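Local coordinates for tailspike protein (Siphovirus 9NA, PDB 3RIQ) that binds Salmonella lipopolysaccharide as the phage's receptor-binding tailspike and probably cleaves its O-antigen chains as an endorhamnosidase, at residues A[248-253]-A[280-286]; A[311-317]-A[333-338]; A[344-350]-A[371-377]. One frame throughout, in Å; residues are numbered along the deposited sequence.

Interaction 1: residues A[248-253]-A[280-286]; sequences VKTYQN and IDVNADT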
loop_
_atom_site.group_PDB
_atom_site.type_symbol
_atom_site.label_atom_id
_atom_site.label_comp_id
_atom_site.label_asym_id
_atom_site.label_seq_id
_atom_site.Cartn_x
_atom_site.Cartn_y
_atom_site.Cartn_z
ATOM N N VAL A 248 5.951 -14.386 11.598
ATOM C CA VAL A 248 6.692 -13.775 12.702
ATOM C C VAL A 248 5.771 -13.926 13.921
ATOM O O VAL A 248 4.553 -14.131 13.789
ATOM C CB VAL A 248 7.023 -12.269 12.482
ATOM C CG1 VAL A 248 7.927 -12.065 11.251
ATOM C CG2 VAL A 248 5.729 -11.401 12.407
ATOM N N LYS A 249 6.325 -13.775 15.118
ATOM C CA LYS A 249 5.533 -14.017 16.341
ATOM C C LYS A 249 5.937 -13.146 17.510
ATOM O O LYS A 249 7.149 -12.973 17.766
ATOM C CB LYS A 249 5.711 -15.492 16.774
ATOM C CG LYS A 249 4.964 -15.887 18.049
ATOM C CD LYS A 249 4.997 -17.405 18.300
ATOM C CE LYS A 249 4.393 -17.704 19.669
ATOM N NZ LYS A 249 4.561 -19.144 20.129
ATOM N N THR A 250 4.932 -12.633 18.226
ATOM C CA THR A 250 5.137 -12.081 19.564
ATOM C C THR A 250 4.727 -13.180 20.544
ATOM O O THR A 250 3.626 -13.715 20.464
ATOM C CB THR A 250 4.330 -10.799 19.785
ATOM O OG1 THR A 250 2.940 -11.034 19.497
ATOM C CG2 THR A 250 4.828 -9.695 18.873
ATOM N N TYR A 251 5.622 -13.535 21.457
ATOM C CA TYR A 251 5.333 -14.607 22.419
ATOM C C TYR A 251 4.147 -14.223 23.321
ATOM O O TYR A 251 3.912 -13.062 23.632
ATOM C CB TYR A 251 6.608 -14.919 23.259
ATOM C CG TYR A 251 6.688 -16.350 23.813
ATOM C CD1 TYR A 251 7.333 -17.353 23.109
ATOM C CD2 TYR A 251 6.142 -16.667 25.048
ATOM C CE1 TYR A 251 7.388 -18.647 23.609
ATOM C CE2 TYR A 251 6.196 -17.946 25.549
ATOM C CZ TYR A 251 6.821 -18.926 24.837
ATOM O OH TYR A 251 6.906 -20.224 25.340
ATOM N N GLN A 252 3.422 -15.254 23.757
ATOM C CA GLN A 252 2.295 -15.117 24.687
ATOM C C GLN A 252 2.542 -15.636 26.097
ATOM O O GLN A 252 3.310 -16.550 26.306
ATOM C CB GLN A 252 1.063 -15.817 24.114
ATOM C CG GLN A 252 0.562 -15.200 22.777
ATOM C CD GLN A 252 0.824 -16.068 21.584
ATOM O OE1 GLN A 252 0.537 -17.257 21.604
ATOM N NE2 GLN A 252 1.332 -15.501 20.548
ATOM N N ASN A 253 1.849 -15.065 27.058
ATOM C CA ASN A 253 1.856 -15.565 28.435
ATOM C C ASN A 253 3.255 -15.492 29.081
ATOM O O ASN A 253 3.931 -14.528 28.874
ATOM C CB ASN A 253 1.215 -16.956 28.519
ATOM C CG ASN A 253 -0.251 -16.981 28.031
ATOM O OD1 ASN A 253 -0.786 -16.002 27.535
ATOM N ND2 ASN A 253 -0.886 -18.128 28.181
ATOM N N ILE A 280 0.954 -14.106 10.356
ATOM C CA ILE A 280 1.653 -13.435 11.447
ATOM C C ILE A 280 0.878 -13.808 12.704
ATOM O O ILE A 280 -0.339 -14.024 12.638
ATOM C CB ILE A 280 1.711 -11.873 11.277
ATOM C CG1 ILE A 280 0.314 -11.222 11.303
ATOM C CG2 ILE A 280 2.480 -11.495 10.017
ATOM C CD1 ILE A 280 0.353 -9.700 11.216
ATOM N N ASP A 281 1.582 -13.896 13.839
ATOM C CA ASP A 281 0.925 -14.187 15.136
ATOM C C ASP A 281 1.327 -13.048 16.063
ATOM O O ASP A 281 2.381 -13.120 16.711
ATOM C CB ASP A 281 1.414 -15.531 15.714
ATOM C CG ASP A 281 0.906 -15.777 17.125
ATOM O OD1 ASP A 281 0.016 -15.006 17.574
ATOM O OD2 ASP A 281 1.371 -16.755 17.771
ATOM N N VAL A 282 0.522 -11.992 16.101
ATOM C CA VAL A 282 0.848 -10.841 16.951
ATOM C C VAL A 282 -0.141 -10.867 18.119
ATOM O O VAL A 282 -0.959 -9.957 18.287
ATOM C CB VAL A 282 0.815 -9.513 16.156
ATOM C CG1 VAL A 282 1.291 -8.342 17.030
ATOM C CG2 VAL A 282 1.740 -9.608 14.919
ATOM N N ASN A 283 -0.111 -11.969 18.883
ATOM C CA ASN A 283 -0.938 -12.108 20.075
ATOM C C ASN A 283 -0.105 -11.990 21.345
ATOM O O ASN A 283 1.098 -12.327 21.350
ATOM C CB ASN A 283 -1.636 -13.479 20.067
ATOM C CG ASN A 283 -2.784 -13.540 19.064
ATOM O OD1 ASN A 283 -3.962 -13.408 19.440
ATOM N ND2 ASN A 283 -2.456 -13.725 17.784
ATOM N N ALA A 284 -0.747 -11.582 22.437
ATOM C CA ALA A 284 -0.069 -11.462 23.743
ATOM C C ALA A 284 -0.629 -12.442 24.783
ATOM O O ALA A 284 0.140 -12.936 25.597
ATOM C CB ALA A 284 -0.163 -10.023 24.257
ATOM N N ASP A 285 -1.941 -12.717 24.755
ATOM C CA ASP A 285 -2.546 -13.728 25.631
ATOM C C ASP A 285 -2.953 -14.951 24.813
ATOM O O ASP A 285 -3.404 -14.815 23.652
ATOM C CB ASP A 285 -3.799 -13.163 26.318
ATOM C CG ASP A 285 -3.494 -12.121 27.367
ATOM O OD1 ASP A 285 -2.446 -12.228 28.055
ATOM O OD2 ASP A 285 -4.297 -11.161 27.481
ATOM N N THR A 286 -2.872 -16.139 25.409
ATOM C CA THR A 286 -3.330 -17.345 24.724
ATOM C C THR A 286 -3.826 -18.368 25.752
ATOM O O THR A 286 -3.415 -18.329 26.917
ATOM C CB THR A 286 -2.230 -17.966 23.829
ATOM O OG1 THR A 286 -2.808 -18.955 22.980
ATOM C CG2 THR A 286 -1.114 -18.624 24.640
HETATM O O HOH W 1 3.087 -10.438 22.957
HETATM O O HOH W 2 -0.923 -17.796 19.226
#
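Two successive turns of the right-handed beta-helix meet here in parallel, Lys249 pairing with Asp281 (CA to CA 4.8 Å). Ile280 opens the second segment with its CG2 4.0 Å from Val248 CG2, while its CD1 end runs away into the helix interior, where Ile280 packs on Ile312. Asp281 N then donates to Val248 O (3.0 Å) and Asp281 O accepts from Thr250 N (3.0 Å), both at 162°, the straight geometry expected of a parallel sheet. Its carboxylate binds Gln252 through NE2 to OD2 (3.0 Å), and a water at 2.9 Å from Asp281 OD2 also reaches Gln252 OE1 at 2.8 Å. Val282 faces the interior beside Thr250 and touches Phe267. At Asn283 the strand pairing has ended: its O takes the Thr250 OG1 proton (2.9 Å) and a longer bond from Gln252 NE2 (3.3 Å), while Asn283 ND2 binds Asp281 OD1 (2.8 Å). Ala284 O accepts from Asn253 N at 3.1 Å. Asp285 turns its CB away, forming salt bridges with Arg261 and Arg292. Thr286 finishes the segment with a reciprocal pair of hydrogen bonds between its main chain and the Asn253 amide, Thr286 N to Asn253 OD1 (3.0 Å) and Asn253 ND2 to Thr286 O (2.8 Å). Past the strands, then, the Thr250 hydroxyl and the Gln252 and Asn253 amides supplement one remaining backbone bond, mostly by bonding main-chain atoms.

Interaction 2: residues A[311-317]-A[333-338]; sequences IIRNIIT and IIDNVV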
loop_
_atom_site.group_PDB
_atom_site.type_symbol
_atom_site.label_atom_id
_atom_site.label_comp_id
_atom_site.label_asym_id
_atom_site.label_seq_id
_atom_site.Cartn_x
_atom_site.Cartn_y
_atom_site.Cartn_z
ATOM N N ILE A 311 1.732 -1.492 15.528
ATOM C CA ILE A 311 1.416 -1.073 14.170
ATOM C C ILE A 311 1.743 -2.213 13.232
ATOM O O ILE A 311 2.891 -2.708 13.212
ATOM C CB ILE A 311 2.210 0.203 13.777
ATOM C CG1 ILE A 311 1.890 1.361 14.745
ATOM C CG2 ILE A 311 1.983 0.559 12.295
ATOM C CD1 ILE A 311 2.745 2.662 14.517
ATOM N N ILE A 312 0.732 -2.648 12.484
ATOM C CA ILE A 312 0.884 -3.766 11.563
ATOM C C ILE A 312 0.449 -3.271 10.193
ATOM O O ILE A 312 -0.711 -2.893 10.021
ATOM C CB ILE A 312 -0.028 -4.941 11.999
ATOM C CG1 ILE A 312 0.387 -5.462 13.393
ATOM C CG2 ILE A 312 0.020 -6.095 10.921
ATOM C CD1 ILE A 312 -0.661 -6.454 14.015
ATOM N N ARG A 313 1.342 -3.272 9.210
ATOM C CA ARG A 313 0.949 -2.751 7.896
ATOM C C ARG A 313 1.686 -3.398 6.729
ATOM O O ARG A 313 2.817 -3.920 6.888
ATOM C CB ARG A 313 1.069 -1.235 7.833
ATOM C CG ARG A 313 2.319 -0.670 8.330
ATOM C CD ARG A 313 2.232 0.896 8.557
ATOM N NE ARG A 313 2.094 1.639 7.297
ATOM C CZ ARG A 313 3.102 2.129 6.586
ATOM N NH1 ARG A 313 4.350 1.954 7.017
ATOM N NH2 ARG A 313 2.863 2.745 5.419
ATOM N N ASN A 314 1.002 -3.449 5.589
ATOM C CA ASN A 314 1.599 -3.927 4.318
ATOM C C ASN A 314 1.978 -5.407 4.367
ATOM O O ASN A 314 3.052 -5.810 3.880
ATOM C CB ASN A 314 2.794 -3.028 3.951
ATOM C CG ASN A 314 2.407 -1.544 3.905
ATOM O OD1 ASN A 314 1.401 -1.187 3.314
ATOM N ND2 ASN A 314 3.168 -0.703 4.571
ATOM N N ILE A 315 1.098 -6.218 4.945
ATOM C CA ILE A 315 1.377 -7.648 5.159
ATOM C C ILE A 315 0.736 -8.413 4.003
ATOM O O ILE A 315 -0.375 -8.065 3.557
ATOM C CB ILE A 315 0.712 -8.124 6.459
ATOM C CG1 ILE A 315 1.133 -7.248 7.639
ATOM C CG2 ILE A 315 0.983 -9.620 6.703
ATOM C CD1 ILE A 315 2.639 -7.236 7.987
ATOM N N ILE A 316 1.397 -9.461 3.514
ATOM C CA ILE A 316 0.752 -10.363 2.536
ATOM C C ILE A 316 1.119 -11.792 2.912
ATOM O O ILE A 316 2.303 -12.075 3.171
ATOM C CB ILE A 316 1.141 -10.027 1.067
ATOM C CG1 ILE A 316 0.380 -10.965 0.099
ATOM C CG2 ILE A 316 2.670 -10.062 0.845
ATOM C CD1 ILE A 316 0.505 -10.571 -1.378
ATOM N N THR A 317 0.137 -12.691 2.967
ATOM C CA THR A 317 0.425 -14.096 3.305
ATOM C C THR A 317 -0.264 -15.006 2.335
ATOM O O THR A 317 -1.322 -14.660 1.813
ATOM C CB THR A 317 0.057 -14.460 4.782
ATOM O OG1 THR A 317 -1.347 -14.744 4.885
ATOM C CG2 THR A 317 0.448 -13.308 5.745
ATOM N N ILE A 333 -3.042 -0.578 15.445
ATOM C CA ILE A 333 -3.394 -0.031 14.108
ATOM C C ILE A 333 -2.971 -1.049 13.071
ATOM O O ILE A 333 -1.820 -1.451 13.054
ATOM C CB ILE A 333 -2.733 1.356 13.863
ATOM C CG1 ILE A 333 -3.304 2.365 14.847
ATOM C CG2 ILE A 333 -2.935 1.798 12.403
ATOM C CD1 ILE A 333 -2.559 3.704 14.886
ATOM N N ILE A 334 -3.925 -1.510 12.261
ATOM C CA ILE A 334 -3.662 -2.505 11.224
ATOM C C ILE A 334 -4.112 -1.917 9.912
ATOM O O ILE A 334 -5.275 -1.532 9.787
ATOM C CB ILE A 334 -4.409 -3.866 11.475
ATOM C CG1 ILE A 334 -4.017 -4.470 12.818
ATOM C CG2 ILE A 334 -4.079 -4.872 10.357
ATOM C CD1 ILE A 334 -4.927 -4.066 13.967
ATOM N N ASP A 335 -3.208 -1.820 8.936
ATOM C CA ASP A 335 -3.564 -1.275 7.619
ATOM C C ASP A 335 -2.907 -2.060 6.498
ATOM O O ASP A 335 -1.699 -2.305 6.557
ATOM C CB ASP A 335 -3.149 0.221 7.494
ATOM C CG ASP A 335 -3.461 0.779 6.110
ATOM O OD1 ASP A 335 -4.665 0.712 5.719
ATOM O OD2 ASP A 335 -2.547 1.212 5.367
ATOM N N ASN A 336 -3.688 -2.440 5.482
ATOM C CA ASN A 336 -3.147 -3.097 4.297
ATOM C C ASN A 336 -2.620 -4.494 4.602
ATOM O O ASN A 336 -1.406 -4.737 4.700
ATOM C CB ASN A 336 -2.105 -2.243 3.553
ATOM C CG ASN A 336 -1.664 -2.901 2.246
ATOM O OD1 ASN A 336 -2.253 -3.898 1.818
ATOM N ND2 ASN A 336 -0.587 -2.387 1.640
ATOM N N VAL A 337 -3.559 -5.417 4.755
ATOM C CA VAL A 337 -3.239 -6.825 4.983
ATOM C C VAL A 337 -3.968 -7.610 3.913
ATOM O O VAL A 337 -5.185 -7.460 3.758
ATOM C CB VAL A 337 -3.695 -7.292 6.383
ATOM C CG1 VAL A 337 -3.496 -8.804 6.553
ATOM C CG2 VAL A 337 -2.954 -6.489 7.497
ATOM N N VAL A 338 -3.221 -8.443 3.184
ATOM C CA VAL A 338 -3.793 -9.253 2.085
ATOM C C VAL A 338 -3.484 -10.703 2.387
ATOM O O VAL A 338 -2.316 -11.034 2.597
ATOM C CB VAL A 338 -3.120 -8.877 0.718
ATOM C CG1 VAL A 338 -3.563 -9.797 -0.418
ATOM C CG2 VAL A 338 -3.367 -7.386 0.385
HETATM O O HOH W 3 -0.499 2.670 6.430
HETATM O O HOH W 4 -0.328 0.882 3.495
HETATM O O HOH W 5 -0.161 -5.968 1.679
#
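Residues 311-316 stand in parallel register with 333-338, Ile312 CA lying 4.7 Å from Ile334 CA, so like side chains nest against each other in successive beta-helix turns. On the interior face Ile312 CD1 rests 4.1 Å from Ile334 CG1, and beyond the corner Ile315 CB meets Val337 CG2, also at 4.1 Å; Ile280 of an earlier turn lies against both Ile312 and Ile315. The opposite face carries Ile311, Arg313 and Ile316 beside Ile333, Asp335 and Val338, with Ile316 CG1 4.1 Å from Val338 CB. This face meets the trimer partners: Arg313 packs on Ile316 of the second subunit and hydrogen-bonds its Asn269, while Ile316 and Val338 pack on the third subunit. Between the two runs the chain bends at Asn314 and Asn336, both with positive phi (65° and 68°). This matching bend keeps the backbone bonds going, Asn314 N to Asp335 O at 3.1 Å and Ile315 N to Asn336 O at 2.9 Å; Asn336 ND2 to Asn314 OD1 (2.9 Å) adds to them. One water links Arg313 NE (2.9 Å) to Asp335 OD2 (2.7 Å); Asp335 OD1 hydrogen-bonds Thr357. The interior is thus apolar, the corner polar, and the trimer-facing side mixed.

Interaction 3: residues A[344-350]-A[371-377]; sequences KEGMFDR and LNQIVCE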
loop_
_atom_site.group_PDB
_atom_site.type_symbol
_atom_site.label_atom_id
_atom_site.label_comp_id
_atom_site.label_asym_id
_atom_site.label_seq_id
_atom_site.Cartn_x
_atom_site.Cartn_y
_atom_site.Cartn_z
ATOM N N LYS A 344 -7.276 -21.724 7.795
ATOM C CA LYS A 344 -8.237 -21.332 8.834
ATOM C C LYS A 344 -8.841 -19.982 8.438
ATOM O O LYS A 344 -8.986 -19.698 7.223
ATOM C CB LYS A 344 -7.559 -21.275 10.223
ATOM C CG LYS A 344 -6.703 -22.520 10.562
ATOM C CD LYS A 344 -7.495 -23.804 10.611
ATOM C CE LYS A 344 -6.608 -24.993 11.124
ATOM N NZ LYS A 344 -5.621 -25.509 10.107
ATOM N N GLU A 345 -9.185 -19.133 9.413
ATOM C CA GLU A 345 -9.698 -17.810 9.061
ATOM C C GLU A 345 -8.665 -16.974 8.282
ATOM O O GLU A 345 -7.458 -17.167 8.441
ATOM C CB GLU A 345 -10.102 -17.030 10.294
ATOM C CG GLU A 345 -11.300 -17.620 11.050
ATOM C CD GLU A 345 -10.934 -18.692 12.093
ATOM O OE1 GLU A 345 -9.762 -19.119 12.187
ATOM O OE2 GLU A 345 -11.846 -19.082 12.843
ATOM N N GLY A 346 -9.146 -16.056 7.445
ATOM C CA GLY A 346 -8.250 -15.219 6.656
ATOM C C GLY A 346 -7.608 -14.066 7.420
ATOM O O GLY A 346 -6.470 -13.681 7.152
ATOM N N MET A 347 -8.350 -13.532 8.378
ATOM C CA MET A 347 -7.947 -12.380 9.209
ATOM C C MET A 347 -8.741 -12.522 10.497
ATOM O O MET A 347 -9.959 -12.780 10.455
ATOM C CB MET A 347 -8.265 -11.040 8.519
ATOM C CG MET A 347 -7.685 -9.824 9.247
ATOM S SD MET A 347 -8.885 -8.519 9.641
ATOM C CE MET A 347 -9.545 -9.043 11.230
ATOM N N PHE A 348 -8.083 -12.347 11.641
ATOM C CA PHE A 348 -8.767 -12.592 12.919
ATOM C C PHE A 348 -8.273 -11.557 13.955
ATOM O O PHE A 348 -7.072 -11.426 14.218
ATOM C CB PHE A 348 -8.486 -14.042 13.378
ATOM C CG PHE A 348 -9.434 -14.591 14.421
ATOM C CD1 PHE A 348 -10.143 -15.781 14.160
ATOM C CD2 PHE A 348 -9.569 -14.007 15.690
ATOM C CE1 PHE A 348 -11.012 -16.357 15.147
ATOM C CE2 PHE A 348 -10.416 -14.580 16.662
ATOM C CZ PHE A 348 -11.140 -15.749 16.389
ATOM N N ASP A 349 -9.222 -10.830 14.535
ATOM C CA ASP A 349 -8.970 -9.922 15.658
ATOM C C ASP A 349 -9.544 -10.541 16.920
ATOM O O ASP A 349 -10.785 -10.592 17.099
ATOM C CB ASP A 349 -9.536 -8.516 15.361
ATOM C CG ASP A 349 -9.261 -7.507 16.474
ATOM O OD1 ASP A 349 -9.062 -7.882 17.650
ATOM O OD2 ASP A 349 -9.288 -6.300 16.154
ATOM N N ARG A 350 -8.640 -11.035 17.774
ATOM C CA ARG A 350 -9.019 -11.733 19.002
ATOM C C ARG A 350 -9.141 -10.742 20.171
ATOM O O ARG A 350 -9.520 -11.120 21.298
ATOM C CB ARG A 350 -7.982 -12.836 19.319
ATOM C CG ARG A 350 -8.211 -13.514 20.663
ATOM C CD ARG A 350 -8.865 -14.836 20.593
ATOM N NE ARG A 350 -7.741 -15.722 20.775
ATOM C CZ ARG A 350 -7.733 -16.984 21.209
ATOM N NH1 ARG A 350 -8.840 -17.683 21.503
ATOM N NH2 ARG A 350 -6.546 -17.556 21.314
ATOM N N LEU A 371 -15.282 -22.330 8.995
ATOM C CA LEU A 371 -14.709 -21.133 9.578
ATOM C C LEU A 371 -15.041 -19.910 8.710
ATOM O O LEU A 371 -15.260 -20.026 7.530
ATOM C CB LEU A 371 -13.177 -21.289 9.713
ATOM C CG LEU A 371 -12.738 -22.482 10.558
ATOM C CD1 LEU A 371 -11.201 -22.494 10.577
ATOM C CD2 LEU A 371 -13.311 -22.398 11.964
ATOM N N ASN A 372 -15.078 -18.748 9.340
ATOM C CA ASN A 372 -15.376 -17.489 8.661
ATOM C C ASN A 372 -14.160 -16.867 7.963
ATOM O O ASN A 372 -13.020 -17.192 8.285
ATOM C CB ASN A 372 -16.000 -16.532 9.675
ATOM C CG ASN A 372 -17.221 -17.118 10.329
ATOM O OD1 ASN A 372 -18.108 -17.621 9.646
ATOM N ND2 ASN A 372 -17.272 -17.076 11.620
ATOM N N GLN A 373 -14.396 -16.010 6.970
ATOM C CA GLN A 373 -13.280 -15.379 6.257
ATOM C C GLN A 373 -12.582 -14.352 7.126
ATOM O O GLN A 373 -11.377 -14.365 7.208
ATOM C CB GLN A 373 -13.731 -14.731 4.933
ATOM C CG GLN A 373 -14.438 -15.735 4.008
ATOM C CD GLN A 373 -13.502 -16.690 3.327
ATOM O OE1 GLN A 373 -12.555 -16.277 2.667
ATOM N NE2 GLN A 373 -13.778 -17.976 3.454
ATOM N N ILE A 374 -13.349 -13.476 7.759
ATOM C CA ILE A 374 -12.837 -12.428 8.641
ATOM C C ILE A 374 -13.643 -12.513 9.928
ATOM O O ILE A 374 -14.883 -12.606 9.895
ATOM C CB ILE A 374 -12.988 -11.036 7.990
ATOM C CG1 ILE A 374 -12.045 -10.911 6.794
ATOM C CG2 ILE A 374 -12.666 -9.881 9.000
ATOM C CD1 ILE A 374 -12.117 -9.563 6.057
ATOM N N VAL A 375 -12.933 -12.539 11.048
ATOM C CA VAL A 375 -13.550 -12.566 12.381
ATOM C C VAL A 375 -12.996 -11.453 13.245
ATOM O O VAL A 375 -11.762 -11.247 13.283
ATOM C CB VAL A 375 -13.257 -13.908 13.126
ATOM C CG1 VAL A 375 -13.765 -13.844 14.572
ATOM C CG2 VAL A 375 -13.886 -15.098 12.373
ATOM N N CYS A 376 -13.873 -10.767 13.984
ATOM C CA CYS A 376 -13.439 -9.909 15.096
ATOM C C CYS A 376 -14.286 -10.290 16.288
ATOM O O CYS A 376 -15.553 -10.380 16.188
ATOM C CB CYS A 376 -13.665 -8.425 14.824
ATOM S SG CYS A 376 -12.819 -7.755 13.373
ATOM N N GLU A 377 -13.616 -10.470 17.423
ATOM C CA GLU A 377 -14.263 -10.923 18.643
ATOM C C GLU A 377 -14.730 -9.764 19.530
ATOM O O GLU A 377 -15.571 -9.957 20.420
ATOM C CB GLU A 377 -13.335 -11.875 19.442
ATOM C CG GLU A 377 -12.982 -13.151 18.732
ATOM C CD GLU A 377 -13.894 -14.295 19.058
ATOM O OE1 GLU A 377 -14.990 -14.062 19.626
ATOM O OE2 GLU A 377 -13.500 -15.451 18.780
HETATM O O HOH W 6 -14.463 -18.665 12.181
#
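This is a parallel strand pairing on the side wall of the beta-helix: strands 347-349 and 374-376, from consecutive turns, run with axes 4.7 Å apart and only 3° from parallel. The evidence is a regular backbone series: Val375 N to Met347 O (3.0 Å, 167°), Asp349 N to Val375 O (2.9 Å, 169°) and Glu377 N to Asp349 O (2.9 Å, 157°). At the start of the strands, Gln373 O accepts from Gly346 N (2.8 Å) and, weakly, from Met347 N (3.4 Å); an ideal CB on Gly346 would lie only 2.9 Å from Gln373 O, so glycine suits this close approach. The face of Met347, Asp349, Ile374 and Cys376 looks inward, with Met347 CE 3.9 Å from Ile374 CG2 and 4.1 Å from Cys376 SG. The Asp349 carboxylate hydrogen-bonds Gly351, Ser380, Asn354 and Trp327. On the other face Val375 CG1 lies 3.8 Å from the centroid of the Phe348 ring, 16° off its normal, a CH-pi contact; Trp326 meets the same ring edge-to-face, and Glu377 OE2 is 3.4 Å from Phe348 CZ at the ring edge. Backbone bonding therefore sets the register, the inner face is mainly apolar but holds the hydrogen-bonded Asp349 carboxylate, and the outer face combines a CH-pi contact with polar groups.

Overall arrangement
All three contacts join turns of the same right-handed beta-helix and follow one another along the chain. Interactions 1 and 3 lie in the same wall, with strand 326-327 between strands 281-282 and 347-349; their centres are 16 Å apart, and they touch at Asn283 OD1 and Arg350 CB (4.1 Å). Interaction 2 spans a corner, away from that wall. Across the interior it meets interaction 1, centres 16 Å apart, with Ile280 CD1 3.6 Å from Ile312 CG2. Interaction 3 lies 14 Å from interaction 2 between centres, nearest atoms about 5 Å apart. No other chain touches the segments of interactions 1 and 3, so the trimer contacts among these three sites fall to interaction 2.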